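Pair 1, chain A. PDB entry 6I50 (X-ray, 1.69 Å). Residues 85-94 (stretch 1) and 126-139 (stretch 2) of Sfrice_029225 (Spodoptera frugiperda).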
# COMPACT_ATOMS: atom_id res chain seq x y z
N ILE A 85 -9.01 9.04 -12.81
CA ILE A 85 -9.46 7.67 -12.56
C ILE A 85 -9.53 7.50 -11.05
O ILE A 85 -8.66 7.99 -10.32
CB ILE A 85 -8.53 6.63 -13.22
CG1 ILE A 85 -7.05 6.94 -12.93
CG2 ILE A 85 -8.74 6.62 -14.73
CD1 ILE A 85 -6.47 6.15 -11.78
N SER A 86 -10.58 6.83 -10.59
CA SER A 86 -10.79 6.69 -9.16
C SER A 86 -11.70 5.50 -8.91
O SER A 86 -12.62 5.24 -9.70
CB SER A 86 -11.38 7.97 -8.56
OG SER A 86 -11.64 7.84 -7.17
N TRP A 87 -11.43 4.77 -7.83
CA TRP A 87 -12.31 3.68 -7.41
C TRP A 87 -12.71 3.86 -5.95
O TRP A 87 -12.06 4.57 -5.17
CB TRP A 87 -11.66 2.30 -7.62
CG TRP A 87 -10.34 2.05 -6.92
CD1 TRP A 87 -9.11 2.01 -7.50
CD2 TRP A 87 -10.14 1.73 -5.54
NE1 TRP A 87 -8.14 1.71 -6.57
CE2 TRP A 87 -8.75 1.54 -5.35
CE3 TRP A 87 -11.00 1.60 -4.44
CZ2 TRP A 87 -8.20 1.23 -4.10
CZ3 TRP A 87 -10.45 1.30 -3.20
CH2 TRP A 87 -9.06 1.12 -3.04
N VAL A 88 -13.82 3.20 -5.60
CA VAL A 88 -14.32 3.15 -4.23
C VAL A 88 -14.57 1.69 -3.86
O VAL A 88 -14.97 0.88 -4.70
CB VAL A 88 -15.62 3.97 -4.05
CG1 VAL A 88 -15.29 5.46 -4.01
CG2 VAL A 88 -16.60 3.67 -5.16
N LEU A 89 -14.32 1.37 -2.59
CA LEU A 89 -14.60 0.05 -2.04
C LEU A 89 -15.94 0.13 -1.32
O LEU A 89 -16.07 0.86 -0.34
CB LEU A 89 -13.49 -0.38 -1.09
CG LEU A 89 -13.70 -1.73 -0.42
CD1 LEU A 89 -13.67 -2.85 -1.45
CD2 LEU A 89 -12.67 -1.98 0.67
N HIS A 90 -16.94 -0.60 -1.81
CA HIS A 90 -18.30 -0.55 -1.27
C HIS A 90 -18.57 -1.76 -0.39
O HIS A 90 -18.34 -2.90 -0.81
CB HIS A 90 -19.33 -0.50 -2.39
CG HIS A 90 -19.44 0.84 -3.04
ND1 HIS A 90 -19.79 1.00 -4.36
CD2 HIS A 90 -19.25 2.09 -2.54
CE1 HIS A 90 -19.82 2.29 -4.65
NE2 HIS A 90 -19.49 2.97 -3.56
N ARG A 91 -19.09 -1.52 0.81
CA ARG A 91 -19.49 -2.57 1.73
C ARG A 91 -21.01 -2.63 1.81
O ARG A 91 -21.67 -1.60 2.03
CB ARG A 91 -18.90 -2.33 3.12
CG ARG A 91 -19.03 -3.54 4.05
CD ARG A 91 -20.00 -3.27 5.18
NE ARG A 91 -19.62 -2.09 5.96
CZ ARG A 91 -18.69 -2.09 6.92
NH1 ARG A 91 -18.42 -0.97 7.57
NH2 ARG A 91 -18.04 -3.21 7.22
N THR A 92 -21.56 -3.83 1.63
CA THR A 92 -22.98 -4.06 1.78
C THR A 92 -23.18 -5.22 2.75
O THR A 92 -22.28 -6.01 2.99
CB THR A 92 -23.65 -4.38 0.43
OG1 THR A 92 -22.95 -5.46 -0.21
CG2 THR A 92 -23.66 -3.16 -0.49
N ASN A 93 -24.39 -5.29 3.30
CA ASN A 93 -24.72 -6.31 4.28
C ASN A 93 -26.23 -6.30 4.43
O ASN A 93 -26.87 -5.27 4.23
CB ASN A 93 -24.02 -6.05 5.63
CG ASN A 93 -24.21 -7.18 6.63
OD1 ASN A 93 -25.31 -7.42 7.09
ND2 ASN A 93 -23.11 -7.85 6.99
N ALA A 94 -26.79 -7.46 4.77
CA ALA A 94 -28.24 -7.54 4.94
C ALA A 94 -28.74 -6.57 6.00
O ALA A 94 -29.91 -6.16 5.96
CB ALA A 94 -28.66 -8.96 5.31
N ALA A 126 -6.57 -1.03 7.65
CA ALA A 126 -7.14 -1.96 8.62
C ALA A 126 -8.60 -1.59 8.85
O ALA A 126 -8.90 -0.51 9.38
CB ALA A 126 -6.36 -1.92 9.93
N LEU A 127 -9.52 -2.46 8.44
CA LEU A 127 -10.95 -2.16 8.39
C LEU A 127 -11.73 -3.18 9.21
O LEU A 127 -11.40 -4.37 9.21
CB LEU A 127 -11.46 -2.18 6.95
CG LEU A 127 -10.86 -1.16 5.99
CD1 LEU A 127 -11.26 -1.50 4.55
CD2 LEU A 127 -11.28 0.26 6.37
N PHE A 128 -12.75 -2.72 9.92
CA PHE A 128 -13.63 -3.64 10.61
C PHE A 128 -14.64 -4.19 9.61
O PHE A 128 -15.34 -3.42 8.94
CB PHE A 128 -14.36 -2.97 11.77
CG PHE A 128 -15.41 -3.84 12.39
CD1 PHE A 128 -15.06 -4.81 13.32
CD2 PHE A 128 -16.74 -3.73 12.00
CE1 PHE A 128 -16.02 -5.64 13.86
CE2 PHE A 128 -17.70 -4.55 12.54
CZ PHE A 128 -17.34 -5.50 13.48
N LEU A 129 -14.72 -5.51 9.52
CA LEU A 129 -15.67 -6.18 8.63
C LEU A 129 -16.49 -7.18 9.42
O LEU A 129 -15.97 -7.83 10.34
CB LEU A 129 -14.95 -6.89 7.48
CG LEU A 129 -14.02 -6.02 6.63
CD1 LEU A 129 -13.26 -6.86 5.63
CD2 LEU A 129 -14.80 -4.93 5.92
N LYS A 130 -17.77 -7.31 9.08
CA LYS A 130 -18.66 -8.26 9.72
C LYS A 130 -18.87 -9.49 8.85
O LYS A 130 -18.90 -9.40 7.62
CB LYS A 130 -20.03 -7.63 10.00
CG LYS A 130 -20.02 -6.47 10.97
CD LYS A 130 -21.42 -6.15 11.46
CE LYS A 130 -21.96 -7.26 12.34
NZ LYS A 130 -23.01 -6.75 13.27
N ALA A 131 -19.03 -10.64 9.50
CA ALA A 131 -19.55 -11.81 8.81
C ALA A 131 -20.82 -11.42 8.05
O ALA A 131 -21.69 -10.73 8.59
CB ALA A 131 -19.84 -12.94 9.80
N GLY A 132 -20.89 -11.83 6.79
CA GLY A 132 -22.00 -11.47 5.93
C GLY A 132 -21.79 -10.23 5.09
O GLY A 132 -22.60 -9.95 4.20
N ASP A 133 -20.73 -9.46 5.34
CA ASP A 133 -20.42 -8.32 4.49
C ASP A 133 -20.07 -8.79 3.08
O ASP A 133 -19.45 -9.83 2.90
CB ASP A 133 -19.25 -7.52 5.04
CG ASP A 133 -19.63 -6.62 6.20
OD1 ASP A 133 -20.82 -6.57 6.59
OD2 ASP A 133 -18.71 -5.95 6.74
N ARG A 134 -20.46 -7.99 2.09
CA ARG A 134 -19.95 -8.10 0.74
C ARG A 134 -19.14 -6.85 0.41
O ARG A 134 -19.51 -5.74 0.80
CB ARG A 134 -21.08 -8.28 -0.28
CG ARG A 134 -21.46 -9.73 -0.54
CD ARG A 134 -22.06 -10.40 0.68
NE ARG A 134 -22.77 -11.62 0.32
CZ ARG A 134 -23.50 -12.34 1.17
NH1 ARG A 134 -23.63 -11.96 2.43
NH2 ARG A 134 -24.12 -13.44 0.74
N LEU A 135 -18.01 -7.05 -0.28
CA LEU A 135 -17.15 -5.96 -0.71
C LEU A 135 -17.08 -5.96 -2.23
O LEU A 135 -16.83 -7.01 -2.83
CB LEU A 135 -15.75 -6.08 -0.14
CG LEU A 135 -15.64 -6.11 1.39
CD1 LEU A 135 -14.19 -6.34 1.80
CD2 LEU A 135 -16.17 -4.83 2.00
N ALA A 136 -17.28 -4.80 -2.83
CA ALA A 136 -17.12 -4.62 -4.27
C ALA A 136 -16.31 -3.37 -4.54
O ALA A 136 -16.35 -2.41 -3.76
CB ALA A 136 -18.48 -4.51 -4.98
N VAL A 137 -15.57 -3.39 -5.64
CA VAL A 137 -14.83 -2.22 -6.10
C VAL A 137 -15.58 -1.64 -7.30
O VAL A 137 -15.83 -2.36 -8.27
CB VAL A 137 -13.38 -2.57 -6.49
CG1 VAL A 137 -12.60 -1.29 -6.76
CG2 VAL A 137 -12.71 -3.37 -5.39
N ARG A 138 -15.92 -0.36 -7.23
CA ARG A 138 -16.53 0.34 -8.35
C ARG A 138 -15.68 1.54 -8.72
O ARG A 138 -15.02 2.14 -7.86
CB ARG A 138 -17.96 0.82 -8.02
CG ARG A 138 -18.99 -0.29 -7.95
CD ARG A 138 -20.40 0.26 -7.75
NE ARG A 138 -21.37 -0.82 -7.78
CZ ARG A 138 -21.64 -1.61 -6.74
NH1 ARG A 138 -21.02 -1.42 -5.58
NH2 ARG A 138 -22.53 -2.59 -6.84
N ASN A 139 -15.69 1.90 -10.00
CA ASN A 139 -15.12 3.19 -10.37
C ASN A 139 -16.09 4.29 -9.96
O ASN A 139 -17.30 4.08 -9.86
CB ASN A 139 -14.84 3.22 -11.88
CG ASN A 139 -13.87 2.14 -12.31
OD1 ASN A 139 -12.95 1.78 -11.56
ND2 ASN A 139 -14.06 1.61 -13.51
O HOH W 1 -16.29 -0.85 9.24
O HOH W 2 -25.39 -9.89 4.72

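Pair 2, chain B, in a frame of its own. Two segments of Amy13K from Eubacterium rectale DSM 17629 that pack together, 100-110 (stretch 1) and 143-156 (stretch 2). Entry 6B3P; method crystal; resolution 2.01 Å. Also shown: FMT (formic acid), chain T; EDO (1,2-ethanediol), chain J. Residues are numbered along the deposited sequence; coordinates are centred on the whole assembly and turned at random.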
# COMPACT_ATOMS: atom_id res chain seq x y z
N LYS B 100 -0.80 -2.58 -12.76
CA LYS B 100 0.06 -3.61 -12.17
C LYS B 100 -0.08 -3.60 -10.65
O LYS B 100 -0.67 -2.68 -10.08
CB LYS B 100 1.52 -3.38 -12.55
CG LYS B 100 1.78 -3.23 -14.03
CD LYS B 100 1.73 -4.56 -14.74
CE LYS B 100 2.22 -4.43 -16.18
NZ LYS B 100 3.60 -3.89 -16.26
N TYR B 101 0.48 -4.61 -10.01
CA TYR B 101 0.56 -4.66 -8.55
C TYR B 101 1.92 -4.17 -8.09
O TYR B 101 2.92 -4.87 -8.24
CB TYR B 101 0.28 -6.07 -8.05
CG TYR B 101 -1.14 -6.49 -8.29
CD1 TYR B 101 -1.51 -7.12 -9.46
CD2 TYR B 101 -2.12 -6.22 -7.35
CE1 TYR B 101 -2.82 -7.49 -9.69
CE2 TYR B 101 -3.44 -6.59 -7.56
CZ TYR B 101 -3.78 -7.22 -8.74
OH TYR B 101 -5.08 -7.59 -8.97
N VAL B 102 1.93 -2.97 -7.53
CA VAL B 102 3.17 -2.30 -7.14
C VAL B 102 3.30 -2.30 -5.63
O VAL B 102 2.59 -1.57 -4.93
CB VAL B 102 3.21 -0.86 -7.67
CG1 VAL B 102 4.57 -0.22 -7.37
CG2 VAL B 102 2.93 -0.83 -9.16
N THR B 103 4.21 -3.12 -5.13
CA THR B 103 4.41 -3.27 -3.69
C THR B 103 5.67 -2.53 -3.26
O THR B 103 6.77 -2.83 -3.72
CB THR B 103 4.52 -4.75 -3.30
OG1 THR B 103 3.38 -5.47 -3.81
CG2 THR B 103 4.56 -4.91 -1.78
N THR B 104 5.49 -1.55 -2.39
CA THR B 104 6.58 -0.72 -1.88
C THR B 104 6.90 -1.10 -0.44
O THR B 104 6.01 -1.13 0.41
CB THR B 104 6.24 0.78 -1.95
OG1 THR B 104 5.88 1.12 -3.29
CG2 THR B 104 7.42 1.64 -1.50
N ILE B 105 8.17 -1.40 -0.17
CA ILE B 105 8.59 -1.79 1.17
C ILE B 105 9.73 -0.90 1.65
O ILE B 105 10.78 -0.81 1.00
CB ILE B 105 9.03 -3.26 1.21
CG1 ILE B 105 7.94 -4.17 0.64
CG2 ILE B 105 9.35 -3.68 2.65
CD1 ILE B 105 8.39 -5.59 0.36
N HIS B 106 9.51 -0.25 2.79
CA HIS B 106 10.50 0.63 3.40
C HIS B 106 11.22 -0.09 4.54
O HIS B 106 10.58 -0.70 5.39
CB HIS B 106 9.84 1.90 3.93
CG HIS B 106 9.00 2.62 2.92
ND1 HIS B 106 9.54 3.23 1.80
CD2 HIS B 106 7.67 2.83 2.86
CE1 HIS B 106 8.57 3.78 1.10
NE2 HIS B 106 7.42 3.56 1.72
N TYR B 107 12.55 -0.02 4.54
CA TYR B 107 13.34 -0.60 5.63
C TYR B 107 14.18 0.44 6.34
O TYR B 107 14.90 1.22 5.71
CB TYR B 107 14.25 -1.71 5.11
CG TYR B 107 15.06 -2.35 6.21
CD1 TYR B 107 14.44 -3.06 7.23
CD2 TYR B 107 16.44 -2.23 6.24
CE1 TYR B 107 15.17 -3.64 8.25
CE2 TYR B 107 17.18 -2.81 7.26
CZ TYR B 107 16.54 -3.51 8.25
OH TYR B 107 17.28 -4.09 9.26
N LEU B 108 14.11 0.44 7.67
CA LEU B 108 14.89 1.34 8.50
C LEU B 108 16.22 0.72 8.87
O LEU B 108 16.29 -0.12 9.77
CB LEU B 108 14.11 1.70 9.76
CG LEU B 108 14.84 2.57 10.78
CD1 LEU B 108 15.20 3.92 10.18
CD2 LEU B 108 13.98 2.75 12.01
N ALA B 109 17.28 1.13 8.19
CA ALA B 109 18.62 0.63 8.48
C ALA B 109 19.23 1.38 9.66
O ALA B 109 19.33 2.60 9.64
CB ALA B 109 19.51 0.75 7.26
N SER B 110 19.63 0.62 10.68
CA SER B 110 20.26 1.19 11.87
C SER B 110 21.53 0.42 12.22
O SER B 110 21.49 -0.75 12.58
CB SER B 110 19.30 1.16 13.06
OG SER B 110 20.00 1.34 14.28
N ALA B 143 18.65 4.83 -0.77
CA ALA B 143 18.11 5.42 0.45
C ALA B 143 16.95 6.35 0.13
O ALA B 143 16.91 6.98 -0.93
CB ALA B 143 19.20 6.17 1.21
N ASN B 144 16.00 6.44 1.06
CA ASN B 144 14.88 7.37 0.94
C ASN B 144 15.33 8.79 1.23
O ASN B 144 15.76 9.10 2.35
CB ASN B 144 13.75 6.96 1.88
CG ASN B 144 12.49 7.78 1.67
OD1 ASN B 144 12.41 8.94 2.07
ND2 ASN B 144 11.49 7.17 1.04
N ALA B 145 15.24 9.66 0.23
CA ALA B 145 15.76 11.02 0.33
C ALA B 145 15.08 11.84 1.43
O ALA B 145 15.72 12.62 2.12
CB ALA B 145 15.62 11.74 -1.01
N ASP B 146 13.77 11.64 1.59
CA ASP B 146 12.98 12.46 2.51
C ASP B 146 12.91 11.89 3.93
O ASP B 146 12.46 12.58 4.85
CB ASP B 146 11.56 12.63 1.97
CG ASP B 146 11.54 13.25 0.59
OD1 ASP B 146 12.49 13.98 0.24
OD2 ASP B 146 10.56 13.02 -0.15
N HIS B 147 13.35 10.65 4.10
CA HIS B 147 13.28 9.99 5.40
C HIS B 147 14.64 9.40 5.79
O HIS B 147 15.12 8.46 5.17
CB HIS B 147 12.20 8.91 5.39
CG HIS B 147 10.82 9.45 5.17
ND1 HIS B 147 10.39 9.92 3.94
CD2 HIS B 147 9.78 9.62 6.02
CE1 HIS B 147 9.14 10.34 4.05
NE2 HIS B 147 8.75 10.17 5.30
N LEU B 148 15.23 9.97 6.83
CA LEU B 148 16.58 9.62 7.25
C LEU B 148 16.68 8.21 7.83
O LEU B 148 15.97 7.87 8.78
CB LEU B 148 17.09 10.63 8.28
CG LEU B 148 18.51 10.43 8.80
CD1 LEU B 148 19.53 10.87 7.76
CD2 LEU B 148 18.71 11.17 10.11
N GLY B 149 17.55 7.40 7.24
CA GLY B 149 17.83 6.07 7.74
C GLY B 149 16.99 4.99 7.08
O GLY B 149 17.23 3.81 7.28
N TRP B 150 16.02 5.41 6.28
CA TRP B 150 15.14 4.47 5.58
C TRP B 150 15.65 4.17 4.18
O TRP B 150 16.26 5.02 3.53
CB TRP B 150 13.72 5.02 5.50
CG TRP B 150 13.01 5.08 6.82
CD1 TRP B 150 13.00 6.11 7.70
CD2 TRP B 150 12.19 4.05 7.40
NE1 TRP B 150 12.23 5.80 8.80
CE2 TRP B 150 11.73 4.54 8.63
CE3 TRP B 150 11.82 2.76 6.99
CZ2 TRP B 150 10.90 3.79 9.47
CZ3 TRP B 150 11.00 2.02 7.82
CH2 TRP B 150 10.55 2.53 9.05
N TYR B 151 15.40 2.94 3.72
CA TYR B 151 15.70 2.54 2.35
C TYR B 151 14.44 1.94 1.73
O TYR B 151 13.59 1.39 2.44
CB TYR B 151 16.85 1.54 2.31
CG TYR B 151 18.18 2.12 2.72
CD1 TYR B 151 18.46 2.40 4.05
CD2 TYR B 151 19.16 2.39 1.77
CE1 TYR B 151 19.68 2.94 4.43
CE2 TYR B 151 20.38 2.92 2.14
CZ TYR B 151 20.63 3.20 3.47
OH TYR B 151 21.85 3.73 3.84
N ASP B 152 14.33 2.05 0.41
CA ASP B 152 13.13 1.62 -0.29
C ASP B 152 13.41 0.54 -1.32
O ASP B 152 14.47 0.52 -1.95
CB ASP B 152 12.48 2.82 -1.00
CG ASP B 152 12.29 4.00 -0.08
OD1 ASP B 152 11.91 3.80 1.10
OD2 ASP B 152 12.52 5.15 -0.53
N VAL B 153 12.45 -0.37 -1.48
CA VAL B 153 12.45 -1.31 -2.58
C VAL B 153 11.02 -1.42 -3.11
O VAL B 153 10.06 -1.39 -2.34
CB VAL B 153 12.98 -2.71 -2.17
CG1 VAL B 153 12.05 -3.37 -1.16
CG2 VAL B 153 13.17 -3.59 -3.39
N VAL B 154 10.90 -1.55 -4.43
CA VAL B 154 9.60 -1.64 -5.08
C VAL B 154 9.57 -2.86 -5.99
O VAL B 154 10.40 -2.99 -6.90
CB VAL B 154 9.29 -0.38 -5.92
CG1 VAL B 154 7.92 -0.50 -6.59
CG2 VAL B 154 9.36 0.87 -5.05
N TYR B 155 8.61 -3.75 -5.74
CA TYR B 155 8.40 -4.92 -6.58
C TYR B 155 7.07 -4.82 -7.32
O TYR B 155 6.02 -4.66 -6.71
CB TYR B 155 8.46 -6.20 -5.75
CG TYR B 155 9.86 -6.49 -5.27
CD1 TYR B 155 10.84 -6.90 -6.16
CD2 TYR B 155 10.20 -6.36 -3.93
CE1 TYR B 155 12.12 -7.16 -5.73
CE2 TYR B 155 11.48 -6.62 -3.49
CZ TYR B 155 12.44 -7.02 -4.39
OH TYR B 155 13.71 -7.28 -3.95
N THR B 156 7.15 -4.91 -8.65
CA THR B 156 5.98 -4.79 -9.52
C THR B 156 5.67 -6.13 -10.17
O THR B 156 6.56 -6.76 -10.73
CB THR B 156 6.22 -3.74 -10.62
OG1 THR B 156 6.56 -2.49 -10.02
CG2 THR B 156 4.98 -3.58 -11.49
C FMT T . 13.51 -0.99 -6.92
O1 FMT T . 13.14 -0.16 -6.10
O2 FMT T . 13.34 -2.19 -6.75
C1 EDO J . 1.78 1.25 -12.93
O1 EDO J . 0.96 0.12 -13.25
C2 EDO J . 3.14 0.76 -12.45
O2 EDO J . 3.81 0.04 -13.49

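Both pairs are built on two adjacent antiparallel strands whose axes approach to 4.5 Å, with N-to-C directions at 152° in pair 1 and 154° in pair 2; the central backbone superposes with an RMSD of 0.6 Å. Three hydrogen-bonded residue pairs alternate with non-hydrogen-bonded ones in the matched region: A:Val88–A:Arg138, A:His90–A:Ala136 and A:Thr92–A:Arg134 correspond to B:Thr103–B:Tyr155, B:Ile105–B:Val153 and B:Tyr107–B:Tyr151. Each is closed by two N–H···O bonds, as between A:His90 N and A:Ala136 O (2.7 Å) and between B:Ile105 N and B:Val153 O (2.9 Å). A type II turn leads into the second strand in both, and its third residue is a glycine, A:Gly132 or B:Gly149. At their phi values of 94° a CB would be jammed against the preceding carbonyl oxygen, so the turn itself calls for glycine.

Near the turn the two pairs use different chemistry on this common frame. In pair 1 the contact is polar. A:Asp133 uses both carboxylate oxygens: OD2 forms a salt bridge with A:Arg91 NH2 (2.9 Å) and also accepts from A:Lys130 N (2.9 Å), bracing the turn, while OD1 accepts from A:Asn93 ND2 (2.7 Å). A:Arg91 NH2 also donates to A:Phe128 O (3.2 Å), and a water links A:Arg91 NH1 to the same carbonyl. In pair 2 the position of A:Asp133 is taken by B:Trp150 and that of A:Asn93 by B:Leu108, and packing replaces the hydrogen bond: B:Leu108 CB lies 3.5 Å from the centroid of the B:Trp150 six-membered ring, almost on the ring normal.

Two residues further along the second strand, the polarity is reversed. A:Leu135 packs its CD2 against the aliphatic part of A:Arg91, 3.7 Å from CG. Its counterpart B:Asp152 instead accepts a short hydrogen bond at OD1 from B:His106 ND1 (2.5 Å), B:His106 being the match of A:Arg91. B:Asn144 ND2 donates to B:Asp152 OD2 (2.8 Å), tying the carboxylate to the segment before the turn.

On the same face, A:Leu89 fills the space beside A:Val137, with CD1 4.1 Å from CG2, and the smaller B:Thr104 meets B:Val154 through OG1, 3.9 Å from CG2. On the other face, A:His90 ND1 accepts from A:Arg138 NH1 (3.0 Å), a bond that extends diagonally along the strands. The matching B:Ile105 is apolar and packs directly across on B:Val153, CB to CG1 at 3.8 Å.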